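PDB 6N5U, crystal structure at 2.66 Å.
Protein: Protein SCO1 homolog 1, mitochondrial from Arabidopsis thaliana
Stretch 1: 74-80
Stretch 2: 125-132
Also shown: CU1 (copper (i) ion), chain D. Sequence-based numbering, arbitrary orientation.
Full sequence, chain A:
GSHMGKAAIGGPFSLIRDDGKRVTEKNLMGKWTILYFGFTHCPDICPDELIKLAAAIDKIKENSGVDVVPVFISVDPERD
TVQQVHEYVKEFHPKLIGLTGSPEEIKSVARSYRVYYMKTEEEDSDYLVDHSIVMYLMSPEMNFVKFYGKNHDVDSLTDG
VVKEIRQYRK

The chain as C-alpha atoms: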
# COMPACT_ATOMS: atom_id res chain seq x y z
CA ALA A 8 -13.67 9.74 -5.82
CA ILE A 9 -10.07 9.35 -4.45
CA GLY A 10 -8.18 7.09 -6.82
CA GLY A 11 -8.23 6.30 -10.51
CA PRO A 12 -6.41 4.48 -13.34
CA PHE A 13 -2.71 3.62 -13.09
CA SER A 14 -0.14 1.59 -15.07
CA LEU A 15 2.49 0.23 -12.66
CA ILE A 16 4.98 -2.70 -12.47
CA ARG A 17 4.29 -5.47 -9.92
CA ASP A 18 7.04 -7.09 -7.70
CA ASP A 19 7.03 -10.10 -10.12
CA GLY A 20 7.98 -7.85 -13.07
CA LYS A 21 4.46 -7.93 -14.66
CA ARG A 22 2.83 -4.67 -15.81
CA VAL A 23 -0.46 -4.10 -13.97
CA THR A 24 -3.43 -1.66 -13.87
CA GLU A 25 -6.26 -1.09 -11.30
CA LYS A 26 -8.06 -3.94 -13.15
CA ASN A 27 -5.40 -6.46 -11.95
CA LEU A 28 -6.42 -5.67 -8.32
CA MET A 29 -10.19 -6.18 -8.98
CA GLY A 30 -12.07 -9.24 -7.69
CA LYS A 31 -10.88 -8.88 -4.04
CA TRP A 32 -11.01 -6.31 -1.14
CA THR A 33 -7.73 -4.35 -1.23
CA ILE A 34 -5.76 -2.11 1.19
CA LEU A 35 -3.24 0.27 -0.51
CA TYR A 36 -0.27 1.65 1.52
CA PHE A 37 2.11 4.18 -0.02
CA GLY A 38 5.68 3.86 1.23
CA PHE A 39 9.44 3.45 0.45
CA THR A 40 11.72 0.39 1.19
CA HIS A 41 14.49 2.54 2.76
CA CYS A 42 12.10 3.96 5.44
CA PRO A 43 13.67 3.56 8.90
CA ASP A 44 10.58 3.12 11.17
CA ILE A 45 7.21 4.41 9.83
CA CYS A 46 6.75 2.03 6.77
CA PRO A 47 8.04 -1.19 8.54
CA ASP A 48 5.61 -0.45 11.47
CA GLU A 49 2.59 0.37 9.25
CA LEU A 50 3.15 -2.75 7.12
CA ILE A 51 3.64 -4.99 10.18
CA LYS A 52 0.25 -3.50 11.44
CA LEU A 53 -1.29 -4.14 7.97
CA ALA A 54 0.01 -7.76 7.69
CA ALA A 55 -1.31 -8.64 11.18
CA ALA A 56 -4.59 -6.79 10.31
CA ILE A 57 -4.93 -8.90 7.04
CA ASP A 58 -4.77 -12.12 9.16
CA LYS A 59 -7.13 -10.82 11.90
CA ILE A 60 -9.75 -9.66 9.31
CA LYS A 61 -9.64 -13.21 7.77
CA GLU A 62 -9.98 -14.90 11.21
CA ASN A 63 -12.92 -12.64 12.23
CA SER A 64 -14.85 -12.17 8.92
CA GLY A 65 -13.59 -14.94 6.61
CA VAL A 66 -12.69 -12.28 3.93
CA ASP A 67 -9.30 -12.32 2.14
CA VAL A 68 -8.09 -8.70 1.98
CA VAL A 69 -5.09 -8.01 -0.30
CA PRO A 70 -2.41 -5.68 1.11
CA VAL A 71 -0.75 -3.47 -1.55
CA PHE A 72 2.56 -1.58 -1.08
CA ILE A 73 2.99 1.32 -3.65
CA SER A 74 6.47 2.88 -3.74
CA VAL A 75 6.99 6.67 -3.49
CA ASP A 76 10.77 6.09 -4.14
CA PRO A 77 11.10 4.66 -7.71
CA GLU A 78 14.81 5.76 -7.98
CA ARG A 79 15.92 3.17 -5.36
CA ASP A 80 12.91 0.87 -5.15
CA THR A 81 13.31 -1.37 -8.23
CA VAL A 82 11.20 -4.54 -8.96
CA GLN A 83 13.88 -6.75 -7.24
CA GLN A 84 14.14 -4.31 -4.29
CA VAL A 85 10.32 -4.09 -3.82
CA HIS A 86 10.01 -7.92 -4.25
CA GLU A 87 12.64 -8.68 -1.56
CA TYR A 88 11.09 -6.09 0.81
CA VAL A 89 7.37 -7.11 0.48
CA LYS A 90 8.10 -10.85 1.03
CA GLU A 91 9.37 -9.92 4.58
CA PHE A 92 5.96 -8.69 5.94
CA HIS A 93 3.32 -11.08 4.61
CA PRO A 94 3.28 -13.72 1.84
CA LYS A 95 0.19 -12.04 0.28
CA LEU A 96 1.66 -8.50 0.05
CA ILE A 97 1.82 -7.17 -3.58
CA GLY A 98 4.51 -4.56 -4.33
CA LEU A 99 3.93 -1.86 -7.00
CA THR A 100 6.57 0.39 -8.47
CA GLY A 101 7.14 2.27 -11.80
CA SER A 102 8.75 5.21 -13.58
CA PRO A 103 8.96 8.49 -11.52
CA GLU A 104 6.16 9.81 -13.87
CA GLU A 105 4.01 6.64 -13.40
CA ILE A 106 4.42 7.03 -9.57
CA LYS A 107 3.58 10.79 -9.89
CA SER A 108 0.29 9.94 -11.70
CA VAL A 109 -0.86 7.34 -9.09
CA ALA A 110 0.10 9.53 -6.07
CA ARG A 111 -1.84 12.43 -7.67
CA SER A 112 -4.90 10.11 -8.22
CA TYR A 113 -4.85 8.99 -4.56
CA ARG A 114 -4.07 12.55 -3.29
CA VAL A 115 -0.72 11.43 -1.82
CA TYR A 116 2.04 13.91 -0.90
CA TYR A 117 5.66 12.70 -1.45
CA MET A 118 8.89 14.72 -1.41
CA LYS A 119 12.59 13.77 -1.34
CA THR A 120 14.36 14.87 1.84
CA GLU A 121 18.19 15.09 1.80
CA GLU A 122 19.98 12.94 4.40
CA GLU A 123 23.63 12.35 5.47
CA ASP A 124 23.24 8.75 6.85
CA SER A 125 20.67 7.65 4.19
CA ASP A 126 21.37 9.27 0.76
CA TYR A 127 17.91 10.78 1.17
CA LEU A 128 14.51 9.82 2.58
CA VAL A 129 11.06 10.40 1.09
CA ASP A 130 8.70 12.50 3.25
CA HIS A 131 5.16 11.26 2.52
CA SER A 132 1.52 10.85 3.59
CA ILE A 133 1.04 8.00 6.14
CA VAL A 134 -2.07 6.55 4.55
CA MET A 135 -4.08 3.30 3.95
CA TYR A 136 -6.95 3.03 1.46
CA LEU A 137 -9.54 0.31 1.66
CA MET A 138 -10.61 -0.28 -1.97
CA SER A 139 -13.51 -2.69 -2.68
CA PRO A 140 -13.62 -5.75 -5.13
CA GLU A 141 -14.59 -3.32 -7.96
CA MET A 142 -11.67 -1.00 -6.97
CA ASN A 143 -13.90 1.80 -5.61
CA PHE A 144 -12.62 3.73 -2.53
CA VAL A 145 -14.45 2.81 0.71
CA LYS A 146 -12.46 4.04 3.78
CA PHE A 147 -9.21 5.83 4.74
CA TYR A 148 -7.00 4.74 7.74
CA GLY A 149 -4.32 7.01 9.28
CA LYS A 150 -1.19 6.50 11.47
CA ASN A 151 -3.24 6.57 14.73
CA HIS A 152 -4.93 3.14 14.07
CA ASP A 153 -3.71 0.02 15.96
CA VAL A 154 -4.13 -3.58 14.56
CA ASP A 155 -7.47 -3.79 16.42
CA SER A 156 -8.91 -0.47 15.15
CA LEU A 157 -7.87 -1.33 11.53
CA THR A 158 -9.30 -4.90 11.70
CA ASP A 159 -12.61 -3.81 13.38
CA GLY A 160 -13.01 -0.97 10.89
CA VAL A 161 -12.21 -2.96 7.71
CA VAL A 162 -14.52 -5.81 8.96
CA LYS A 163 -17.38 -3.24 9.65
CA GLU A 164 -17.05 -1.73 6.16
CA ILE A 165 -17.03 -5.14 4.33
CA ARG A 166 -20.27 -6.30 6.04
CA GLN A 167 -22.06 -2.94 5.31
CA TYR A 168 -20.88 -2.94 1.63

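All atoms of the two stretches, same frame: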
# COMPACT_ATOMS: atom_id res chain seq x y z
N SER A 74 5.24 2.13 -4.02
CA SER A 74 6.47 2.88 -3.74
C SER A 74 6.43 4.33 -4.16
O SER A 74 6.07 4.63 -5.30
CB SER A 74 7.67 2.20 -4.39
OG SER A 74 8.83 2.97 -4.12
N VAL A 75 6.85 5.23 -3.24
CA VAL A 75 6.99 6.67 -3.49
C VAL A 75 8.49 7.00 -3.67
O VAL A 75 8.88 8.18 -3.65
CB VAL A 75 6.29 7.59 -2.44
CG1 VAL A 75 4.78 7.40 -2.46
CG2 VAL A 75 6.88 7.40 -1.03
N ASP A 76 9.34 5.95 -3.89
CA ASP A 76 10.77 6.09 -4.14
C ASP A 76 11.20 5.22 -5.32
O ASP A 76 12.04 4.33 -5.13
CB ASP A 76 11.59 5.82 -2.86
CG ASP A 76 13.08 6.13 -2.92
OD1 ASP A 76 13.50 6.81 -3.86
OD2 ASP A 76 13.81 5.69 -2.01
N PRO A 77 10.72 5.50 -6.57
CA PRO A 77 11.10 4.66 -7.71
C PRO A 77 12.60 4.66 -8.10
O PRO A 77 13.02 3.75 -8.83
CB PRO A 77 10.22 5.19 -8.85
CG PRO A 77 9.91 6.57 -8.47
CD PRO A 77 9.75 6.54 -7.00
N GLU A 78 13.38 5.66 -7.64
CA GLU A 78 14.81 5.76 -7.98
C GLU A 78 15.62 4.64 -7.35
O GLU A 78 16.60 4.19 -7.95
CB GLU A 78 15.42 7.12 -7.59
CG GLU A 78 14.96 8.29 -8.46
CD GLU A 78 15.03 9.65 -7.79
OE1 GLU A 78 14.35 9.85 -6.75
OE2 GLU A 78 15.75 10.53 -8.31
N ARG A 79 15.23 4.21 -6.13
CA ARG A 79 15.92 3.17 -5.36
C ARG A 79 15.14 1.86 -5.32
O ARG A 79 15.73 0.77 -5.32
CB ARG A 79 16.21 3.65 -3.93
CG ARG A 79 17.38 4.63 -3.83
CD ARG A 79 17.81 4.94 -2.40
NE ARG A 79 16.70 5.50 -1.63
CZ ARG A 79 16.84 6.11 -0.45
NH1 ARG A 79 18.04 6.25 0.09
NH2 ARG A 79 15.78 6.58 0.18
N ASP A 80 13.82 1.98 -5.25
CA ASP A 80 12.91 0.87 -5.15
C ASP A 80 12.58 0.28 -6.52
O ASP A 80 11.54 0.59 -7.12
CB ASP A 80 11.65 1.24 -4.35
CG ASP A 80 11.81 1.72 -2.90
OD1 ASP A 80 12.98 1.82 -2.41
OD2 ASP A 80 10.78 2.00 -2.25
N SER A 125 21.34 8.21 5.37
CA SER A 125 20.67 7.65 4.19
C SER A 125 21.10 8.61 3.05
O SER A 125 21.58 9.71 3.37
CB SER A 125 19.15 7.71 4.37
OG SER A 125 18.73 6.95 5.49
N ASP A 126 20.97 8.24 1.76
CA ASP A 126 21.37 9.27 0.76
C ASP A 126 20.34 10.39 0.84
O ASP A 126 20.67 11.58 0.78
CB ASP A 126 21.44 8.71 -0.68
CG ASP A 126 22.43 7.60 -0.86
OD1 ASP A 126 23.64 7.90 -0.95
OD2 ASP A 126 22.00 6.42 -0.87
N TYR A 127 19.09 9.98 1.03
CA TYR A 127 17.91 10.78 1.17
C TYR A 127 16.78 9.88 1.69
O TYR A 127 16.87 8.64 1.65
CB TYR A 127 17.53 11.42 -0.19
CG TYR A 127 17.12 10.44 -1.27
CD1 TYR A 127 18.07 9.86 -2.11
CD2 TYR A 127 15.79 10.08 -1.45
CE1 TYR A 127 17.71 8.93 -3.08
CE2 TYR A 127 15.41 9.15 -2.42
CZ TYR A 127 16.38 8.58 -3.24
OH TYR A 127 16.04 7.68 -4.22
N LEU A 128 15.73 10.51 2.17
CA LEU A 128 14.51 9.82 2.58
C LEU A 128 13.39 10.47 1.78
O LEU A 128 13.63 11.47 1.13
CB LEU A 128 14.26 9.91 4.10
CG LEU A 128 15.28 9.23 5.03
CD1 LEU A 128 15.03 9.59 6.46
CD2 LEU A 128 15.29 7.76 4.88
N VAL A 129 12.24 9.85 1.74
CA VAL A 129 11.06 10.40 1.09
C VAL A 129 10.03 10.73 2.18
O VAL A 129 9.65 9.86 2.96
CB VAL A 129 10.48 9.52 -0.06
CG1 VAL A 129 9.21 10.14 -0.64
CG2 VAL A 129 11.52 9.29 -1.17
N ASP A 130 9.70 12.01 2.30
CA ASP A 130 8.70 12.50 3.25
C ASP A 130 7.36 12.28 2.54
O ASP A 130 7.21 12.68 1.38
CB ASP A 130 8.96 13.98 3.53
CG ASP A 130 8.09 14.60 4.60
OD1 ASP A 130 7.50 13.84 5.39
OD2 ASP A 130 8.01 15.83 4.65
N HIS A 131 6.43 11.59 3.17
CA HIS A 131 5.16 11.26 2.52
C HIS A 131 4.00 11.11 3.48
O HIS A 131 4.19 11.08 4.70
CB HIS A 131 5.31 9.98 1.67
CG HIS A 131 5.64 8.76 2.49
ND1 HIS A 131 4.64 7.92 2.96
CD2 HIS A 131 6.83 8.31 2.93
CE1 HIS A 131 5.27 6.97 3.62
NE2 HIS A 131 6.59 7.17 3.62
N SER A 132 2.79 11.00 2.90
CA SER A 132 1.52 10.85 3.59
C SER A 132 1.45 9.45 4.18
O SER A 132 1.75 8.48 3.46
CB SER A 132 0.36 11.05 2.62
OG SER A 132 0.54 12.13 1.72
CU CU1 D . 7.88 5.72 5.26

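The contact joins a segment without regular helix or strand, 74-80, to a strand, 127-131, and buries 385 Å² summed over both sides. Arg79 and Tyr127 contribute the largest shares, 92 and 93 Å², so the analysis begins with the interactions they make.

The clearest is a stack. The guanidinium of Arg79 lies flat on the ring of Tyr127, with centres 3.9 Å apart and planes inclined by only 19°. It also meets the criteria for a cation-pi interaction: Arg79 CZ is 3.9 Å from the centroid of the Tyr127 ring and 15° off the ring normal, which places the charge over the face rather than beside the edge. The CA-to-CB bond of Tyr127 points sideways to the first stretch, and with chi1 at 65° (p) the end of its side chain comes nearer.

Hydrogen bonds hold Tyr127 at both ends, to Arg79 through its carbonyl and to Asp76 through its hydroxyl. Arg79 NH2 donates to the backbone atom Tyr127 O at 2.8 Å, with an N-H...O angle of 133°. Arg79 NH1 reaches the same Tyr127 O at 3.1 Å, but its angle of 124° makes that bond weak. One carbonyl thus receives both terminal nitrogens, neither in ideal alignment. At the far end of the ring, Tyr127 OH donates to Asp76 OD1 at 2.7 Å, and the carboxylate oxygen sits at the ring edge, near its plane. Proximity alone is not sufficient evidence: Arg79 NE lies 3.4 Å from Tyr127 OH, yet the angle is too poor for a hydrogen bond.

Charge pairing within the first stretch ties these elements together. Arg79 NE and Asp76 OD2 form a salt bridge at 2.9 Å, with a hydrogen-bond angle of 155°, and Arg79 NH2 adds a second hydrogen bond to Asp76 OD2 at 3.1 Å. The two carboxylate oxygens therefore have different partners, OD2 holding the arginine and OD1 accepting from the tyrosine. Within the same stretch Asp80 N also donates to Asp76 O at 3.0 Å, and Asp76 N to Ser74 OG at 3.0 Å. Across the stretches, Arg79 NH1 and Asp126 OD2 are 4.1 Å apart, opposite charges near each other but beyond salt-bridge range.

Apolar packing occupies the other part of the interface. Val75 and Val129 both direct their CA-to-CB bonds toward the opposing stretch, and Val75 CG2 meets Val129 CG1 at 3.6 Å. The second methyl of Val129 is also engaged: its CG2 lies 3.9 Å from Asp76 CB, the aliphatic part of a residue whose carboxylate is used in polar contacts.

The same Val75 methyl, CG2, approaches His131 CG at 4.0 Å, obliquely to the ring. Two polar interactions further constrain that imidazole: His131 ND1 donates to Ser132 O at 3.0 Å, and His131 NE2 binds the copper(I) ion CU1 at 2.5 Å, alongside two ligand atoms from elsewhere in the structure. The valine contact thus packs against a metal-binding side chain.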